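PDB 1JNI: diheme cytochrome C NAPB from Haemophilus influenzae, which carries two stacked c-type haems as the small subunit of the periplasmic nitrate reductase and probably passes electrons to the catalytic subunit. Local coordinates for residues Val54-Cys57 with Leu58-His61; Thr72-Ser75 with Pro76-Met80. All coordinates share one frame; numbering follows the deposited sequence. Where two conformers were deposited one is given.

Interaction 1: Val54-Cys57 with Leu58-His61; sequences VNQC and LNCH. With HEC (heme c), chain C.
The amide of Asn55 lies obliquely across the isobutyl group of Leu58, with Asn55 CG 3.9 Å from Leu58 CD1. CG of Asn55 stands anti to the backbone N (chi1 -169°), which swings the amide forward over the start of the turn. There OD1 accepts a weak bond from Cys57 N at 3.1 Å and a longer, weak one from Leu58 N, capping the turn that leads into the helix. The main chain closes the same type I turn, with Leu58 N donating to Asn55 O. On another flank the carboxamides of Gln56 and Asn59 both donate to one water, which lies 2.8 Å from Asn59 ND2; the other end of the Gln56 amide, OE1, is held by Gln49 N. Cys57 O accepts twice, from Cys60 N and from His61 N, the latter at 3.1 Å. This carbonyl also sits at the edge of the His61 ring. The turn and the short helix together place three haem attachments: thioether bonds from Cys57 SG to CAB (2.0 Å) and Cys60 SG to CAC (1.9 Å), and His61 NE2 on the iron at 2.0 Å. This is the Cys-X-X-Cys-His motif of c-type cytochromes. His43 is the second axial ligand, and Thr72 O accepts from His61 ND1, fixing the ring's rotation. The segment runs from strand 54-55, antiparallel to strand 50-51, into helix 58-61, with Asn55 and Cys57 both touching Val50.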
loop_
_atom_site.group_PDB
_atom_site.type_symbol
_atom_site.label_atom_id
_atom_site.label_comp_id
_atom_site.label_asym_id
_atom_site.label_seq_id
_atom_site.Cartn_x
_atom_site.Cartn_y
_atom_site.Cartn_z
ATOM N N VAL A 54 12.046 -3.292 2.706
ATOM C CA VAL A 54 11.381 -3.993 1.602
ATOM C C VAL A 54 9.880 -3.813 1.691
ATOM O O VAL A 54 9.347 -4.124 2.781
ATOM C CB VAL A 54 11.709 -5.499 1.593
ATOM C CG1 VAL A 54 10.924 -6.250 0.548
ATOM C CG2 VAL A 54 13.175 -5.728 1.318
ATOM N N ASN A 55 9.238 -3.331 0.627
ATOM C CA ASN A 55 7.736 -3.316 0.634
ATOM C C ASN A 55 7.253 -3.768 -0.752
ATOM O O ASN A 55 7.158 -2.996 -1.672
ATOM C CB ASN A 55 7.148 -1.972 0.991
ATOM C CG ASN A 55 5.659 -2.038 1.245
ATOM O OD1 ASN A 55 4.956 -2.733 0.491
ATOM N ND2 ASN A 55 5.172 -1.355 2.282
ATOM N N GLN A 56 6.961 -5.046 -0.888
ATOM C CA GLN A 56 6.655 -5.591 -2.207
ATOM C C GLN A 56 5.248 -5.214 -2.654
ATOM O O GLN A 56 4.964 -5.193 -3.867
ATOM C CB GLN A 56 6.929 -7.092 -2.217
ATOM C CG GLN A 56 8.404 -7.474 -2.080
ATOM C CD GLN A 56 8.557 -8.968 -2.261
ATOM O OE1 GLN A 56 8.049 -9.810 -1.535
ATOM N NE2 GLN A 56 9.262 -9.364 -3.319
ATOM N N CYS A 57 4.363 -4.784 -1.761
ATOM C CA CYS A 57 3.075 -4.265 -2.178
ATOM C C CYS A 57 3.206 -3.031 -3.115
ATOM O O CYS A 57 2.411 -2.840 -4.043
ATOM C CB CYS A 57 2.222 -3.874 -0.986
ATOM S SG CYS A 57 2.083 -5.098 0.335
ATOM N N LEU A 58 4.249 -2.220 -2.862
ATOM C CA LEU A 58 4.423 -1.010 -3.627
ATOM C C LEU A 58 4.962 -1.274 -5.029
ATOM O O LEU A 58 5.000 -0.359 -5.846
ATOM C CB LEU A 58 5.326 -0.067 -2.809
ATOM C CG LEU A 58 4.635 0.505 -1.528
ATOM C CD1 LEU A 58 5.660 1.313 -0.743
ATOM C CD2 LEU A 58 3.431 1.358 -1.835
ATOM N N ASN A 59 5.356 -2.505 -5.335
ATOM C CA ASN A 59 5.788 -2.805 -6.704
ATOM C C ASN A 59 4.629 -2.625 -7.672
ATOM O O ASN A 59 4.868 -2.463 -8.878
ATOM C CB ASN A 59 6.278 -4.245 -6.877
ATOM C CG ASN A 59 7.490 -4.692 -6.145
ATOM O OD1 ASN A 59 8.247 -3.868 -5.619
ATOM N ND2 ASN A 59 7.661 -6.022 -6.073
ATOM N N CYS A 60 3.391 -2.679 -7.177
ATOM C CA CYS A 60 2.186 -2.480 -7.988
ATOM C C CYS A 60 1.385 -1.249 -7.536
ATOM O O CYS A 60 0.882 -0.564 -8.440
ATOM C CB CYS A 60 1.285 -3.726 -7.998
ATOM S SG CYS A 60 2.134 -5.175 -8.748
ATOM N N HIS A 61 1.252 -1.000 -6.229
ATOM C CA HIS A 61 0.351 0.024 -5.725
ATOM C C HIS A 61 1.005 1.365 -5.538
ATOM O O HIS A 61 0.310 2.313 -5.175
ATOM C CB HIS A 61 -0.251 -0.522 -4.446
ATOM C CG HIS A 61 -1.322 -1.588 -4.600
ATOM N ND1 HIS A 61 -2.637 -1.379 -4.956
ATOM C CD2 HIS A 61 -1.207 -2.917 -4.365
ATOM C CE1 HIS A 61 -3.269 -2.577 -4.949
ATOM N NE2 HIS A 61 -2.423 -3.524 -4.608
HETATM FE FE HEC C . -2.920 -5.457 -4.429
HETATM C CHA HEC C . -6.196 -4.758 -5.288
HETATM C CHB HEC C . -3.552 -4.516 -1.221
HETATM C CHC HEC C . 0.237 -6.395 -3.519
HETATM C CHD HEC C . -2.145 -5.924 -7.716
HETATM N NA HEC C . -4.544 -4.783 -3.451
HETATM C C1A HEC C . -5.797 -4.563 -3.964
HETATM C C2A HEC C . -6.662 -3.968 -2.948
HETATM C C3A HEC C . -5.931 -3.842 -1.818
HETATM C C4A HEC C . -4.616 -4.367 -2.113
HETATM C CMA HEC C . -6.285 -3.166 -0.488
HETATM C CAA HEC C . -8.108 -3.494 -3.220
HETATM C CBA HEC C . -8.153 -1.977 -3.600
HETATM C CGA HEC C . -9.560 -1.616 -4.011
HETATM O O1A HEC C . -10.328 -1.196 -3.163
HETATM O O2A HEC C . -9.938 -1.710 -5.216
HETATM N NB HEC C . -1.904 -5.506 -2.701
HETATM C C1B HEC C . -2.299 -5.082 -1.441
HETATM C C2B HEC C . -1.287 -5.379 -0.438
HETATM C C3B HEC C . -0.250 -5.951 -1.075
HETATM C C4B HEC C . -0.606 -5.985 -2.490
HETATM C CMB HEC C . -1.460 -4.933 1.030
HETATM C CAB HEC C . 0.962 -6.499 -0.501
HETATM C CBB HEC C . 0.822 -7.467 0.644
HETATM N NC HEC C . -1.287 -5.978 -5.403
HETATM C C1C HEC C . -0.047 -6.298 -4.877
HETATM C C2C HEC C . 0.909 -6.604 -5.926
HETATM C C3C HEC C . 0.269 -6.469 -7.125
HETATM C C4C HEC C . -1.117 -6.098 -6.781
HETATM C CMC HEC C . 2.396 -6.852 -5.668
HETATM C CAC HEC C . 0.862 -6.476 -8.410
HETATM C CBC HEC C . 1.514 -7.760 -8.838
HETATM N ND HEC C . -3.966 -5.426 -6.125
HETATM C C1D HEC C . -3.473 -5.620 -7.406
HETATM C C2D HEC C . -4.538 -5.513 -8.406
HETATM C C3D HEC C . -5.666 -5.226 -7.707
HETATM C C4D HEC C . -5.305 -5.159 -6.292
HETATM C CMD HEC C . -4.357 -5.726 -9.938
HETATM C CAD HEC C . -7.096 -5.168 -8.265
HETATM C CBD HEC C . -7.321 -3.759 -8.838
HETATM C CGD HEC C . -7.705 -2.908 -7.627
HETATM O O1D HEC C . -8.898 -2.975 -7.164
HETATM O O2D HEC C . -6.732 -2.233 -7.236
HETATM O O HOH W 1 9.919 -7.722 -6.023
#

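Interaction 2: Thr72-Ser75 with Pro76-Met80. With HEC (heme c), chain B.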
loop_
_atom_site.group_PDB
_atom_site.type_symbol
_atom_site.label_atom_id
_atom_site.label_comp_id
_atom_site.label_asym_id
_atom_site.label_seq_id
_atom_site.Cartn_x
_atom_site.Cartn_y
_atom_site.Cartn_z
ATOM N N THR A 72 -4.852 -0.275 -7.928
ATOM C CA THR A 72 -5.254 1.056 -7.464
ATOM C C THR A 72 -4.134 1.691 -6.675
ATOM O O THR A 72 -3.550 1.033 -5.789
ATOM C CB THR A 72 -6.523 0.961 -6.606
ATOM O OG1 THR A 72 -7.566 0.502 -7.481
ATOM C CG2 THR A 72 -6.962 2.272 -6.016
ATOM N N ARG A 73 -3.857 2.945 -7.006
ATOM C CA ARG A 73 -2.800 3.634 -6.311
ATOM C C ARG A 73 -3.121 3.876 -4.843
ATOM O O ARG A 73 -4.286 4.221 -4.561
ATOM C CB ARG A 73 -2.624 4.974 -7.044
ATOM C CG ARG A 73 -1.553 5.894 -6.648
ATOM C CD ARG A 73 -1.536 7.113 -7.556
ATOM N NE ARG A 73 -1.194 6.784 -8.937
ATOM C CZ ARG A 73 -0.924 7.651 -9.904
ATOM N NH1 ARG A 73 -0.949 8.942 -9.609
ATOM N NH2 ARG A 73 -0.634 7.242 -11.128
ATOM N N ILE A 74 -2.134 3.765 -3.952
ATOM C CA ILE A 74 -2.389 4.232 -2.588
ATOM C C ILE A 74 -2.625 5.743 -2.649
ATOM O O ILE A 74 -1.891 6.495 -3.274
ATOM C CB ILE A 74 -1.284 3.850 -1.575
ATOM C CG1 ILE A 74 0.119 4.216 -2.049
ATOM C CG2 ILE A 74 -1.375 2.363 -1.167
ATOM C CD1 ILE A 74 1.148 4.284 -0.916
ATOM N N SER A 75 -3.691 6.183 -2.002
ATOM C CA SER A 75 -4.123 7.577 -1.983
ATOM C C SER A 75 -3.296 8.476 -1.073
ATOM O O SER A 75 -2.556 7.939 -0.226
ATOM C CB SER A 75 -5.576 7.637 -1.481
ATOM O OG SER A 75 -5.698 7.187 -0.138
ATOM N N PRO A 76 -3.392 9.777 -1.230
ATOM C CA PRO A 76 -2.688 10.686 -0.287
ATOM C C PRO A 76 -2.951 10.447 1.198
ATOM O O PRO A 76 -2.120 10.826 2.025
ATOM C CB PRO A 76 -3.138 12.076 -0.727
ATOM C CG PRO A 76 -3.474 11.896 -2.181
ATOM C CD PRO A 76 -4.044 10.494 -2.325
ATOM N N THR A 77 -4.055 9.798 1.598
ATOM C CA THR A 77 -4.259 9.443 2.995
ATOM C C THR A 77 -3.127 8.534 3.536
ATOM O O THR A 77 -2.903 8.585 4.749
ATOM C CB THR A 77 -5.568 8.699 3.257
ATOM O OG1 THR A 77 -5.615 7.656 2.296
ATOM C CG2 THR A 77 -6.833 9.507 2.973
ATOM N N HIS A 78 -2.454 7.764 2.702
ATOM C CA HIS A 78 -1.350 6.872 3.053
ATOM C C HIS A 78 0.019 7.591 3.162
ATOM O O HIS A 78 0.967 7.033 3.684
ATOM C CB HIS A 78 -1.322 5.740 2.033
ATOM C CG HIS A 78 -2.429 4.757 2.117
ATOM N ND1 HIS A 78 -3.711 4.989 1.743
ATOM C CD2 HIS A 78 -2.497 3.464 2.533
ATOM C CE1 HIS A 78 -4.527 3.925 1.939
ATOM N NE2 HIS A 78 -3.771 2.950 2.416
ATOM N N PHE A 79 0.102 8.851 2.708
ATOM C CA PHE A 79 1.301 9.688 2.749
ATOM C C PHE A 79 1.244 10.879 3.703
ATOM O O PHE A 79 2.256 11.381 4.175
ATOM C CB PHE A 79 1.603 10.221 1.359
ATOM C CG PHE A 79 2.048 9.212 0.318
ATOM C CD1 PHE A 79 1.149 8.590 -0.530
ATOM C CD2 PHE A 79 3.396 8.913 0.183
ATOM C CE1 PHE A 79 1.565 7.667 -1.482
ATOM C CE2 PHE A 79 3.776 8.002 -0.765
ATOM C CZ PHE A 79 2.903 7.377 -1.621
ATOM N N MET A 80 0.039 11.396 3.996
ATOM C CA MET A 80 -0.128 12.561 4.842
ATOM C C MET A 80 0.269 12.407 6.299
ATOM O O MET A 80 0.169 11.326 6.903
ATOM C CB MET A 80 -1.594 13.019 4.883
ATOM C CG MET A 80 -2.563 12.139 5.623
ATOM S SD MET A 80 -4.277 12.668 5.253
ATOM C CE MET A 80 -5.091 11.397 6.293
HETATM FE FE HEC B . -4.515 1.124 2.789
HETATM C CHA HEC B . -7.371 2.210 1.275
HETATM C CHB HEC B . -3.370 -0.124 -0.158
HETATM C CHC HEC B . -1.431 0.547 4.224
HETATM C CHD HEC B . -5.810 1.872 5.854
HETATM N NA HEC B . -5.235 0.999 0.966
HETATM C C1A HEC B . -6.413 1.578 0.494
HETATM C C2A HEC B . -6.578 1.361 -0.955
HETATM C C3A HEC B . -5.462 0.657 -1.333
HETATM C C4A HEC B . -4.659 0.453 -0.133
HETATM C CMA HEC B . -5.049 0.213 -2.736
HETATM C CAA HEC B . -7.683 1.953 -1.852
HETATM C CBA HEC B . -7.297 3.319 -2.484
HETATM C CGA HEC B . -7.065 4.298 -1.363
HETATM O O1A HEC B . -8.080 4.768 -0.801
HETATM O O2A HEC B . -5.898 4.625 -0.955
HETATM N NB HEC B . -2.794 0.372 2.169
HETATM C C1B HEC B . -2.520 -0.159 0.929
HETATM C C2B HEC B . -1.111 -0.581 0.825
HETATM C C3B HEC B . -0.522 -0.268 2.031
HETATM C C4B HEC B . -1.592 0.323 2.846
HETATM C CMB HEC B . -0.484 -1.270 -0.411
HETATM C CAB HEC B . 0.854 -0.358 2.383
HETATM C CBB HEC B . 1.844 0.372 1.529
HETATM N NC HEC B . -3.794 1.173 4.662
HETATM C C1C HEC B . -2.491 0.915 5.066
HETATM C C2C HEC B . -2.395 0.905 6.515
HETATM C C3C HEC B . -3.625 1.212 6.982
HETATM C C4C HEC B . -4.474 1.471 5.818
HETATM C CMC HEC B . -1.132 0.505 7.308
HETATM C CAC HEC B . -4.088 1.303 8.325
HETATM C CBC HEC B . -3.503 2.370 9.168
HETATM N ND HEC B . -6.225 1.864 3.448
HETATM C C1D HEC B . -6.597 2.166 4.751
HETATM C C2D HEC B . -7.913 2.736 4.775
HETATM C C3D HEC B . -8.358 2.825 3.492
HETATM C C4D HEC B . -7.293 2.267 2.678
HETATM C CMD HEC B . -8.715 3.138 6.014
HETATM C CAD HEC B . -9.699 3.480 3.102
HETATM C CBD HEC B . -9.621 4.734 2.305
HETATM C CGD HEC B . -8.450 5.667 2.520
HETATM O O1D HEC B . -7.759 5.938 1.527
HETATM O O2D HEC B . -8.214 6.121 3.638
#
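Ser75 OG and Thr77 OG1 each sit between their own backbone N and carbonyl carbon (chi1 64° and 49°), torsions that turn both hydroxyls to the haem propionates. In the Ser75 conformer given they come unusually close, 2.5 Å from Ser75 OG to Thr77 OG1, a distance that is doubtful because the serine has a second conformer. Ser75 N makes a clear bond to O2A of one propionate at 2.9 Å, and in this conformer Ser75 OG meets the same oxygen, O2A, at 2.7 Å. Thr77 OG1 is 2.9 Å from O1D of the other propionate. The hydroxyls and carboxylates form a compact polar cluster. The His78 ring meets the cluster with its edge, Ser75 OG lying near the ring plane; its ND1 gives a weak bond to Thr77 OG1. This nitrogen faces the polar group while NE2, across the ring, binds the iron at 2.0 Å. Ile74 covers one face of the imidazole: CG2 makes a CH-pi contact, 4.2 Å from the ring centroid and 18° off the normal, and the same methyl also touches the porphyrin at CHB. The other branch of Ile74 goes to Phe79, whose side chain it crosses at about a right angle, CD1 meeting CE1 at 3.5 Å. His78 N donates to Ser75 O, closing the turn at Pro76 and Thr77, and Pro76 O accepts from both Phe79 N and Met80 N. His101 supplies the second axial ligand, and Arg94 NH1 is a further donor to the haem. The arrangement is a bis-histidine haem site of a multihaem cytochrome c, in which this turn provides one axial histidine together with propionate-binding groups.

In the fold
Interactions 1 and 2 follow one another along the chain and bind the irons of different haems of the stacked pair, though residues of 54-61 also touch the second haem; their centres lie about 13 Å apart on opposite sides of the chain's centre. Both are partly buried, with the iron-binding histidine among the buried residues. The first carries the covalent thioether attachment at a turn and the short helix that follows; the second is a loop that lends an axial histidine and hydrogen-bonding groups for propionates. Ile74 N probably donates to His61 O, and Leu58 CD2 packs on Ile74 CD1. Thr72 lines both pockets, its N donating to propionate oxygen O2D of the haem of interaction 1.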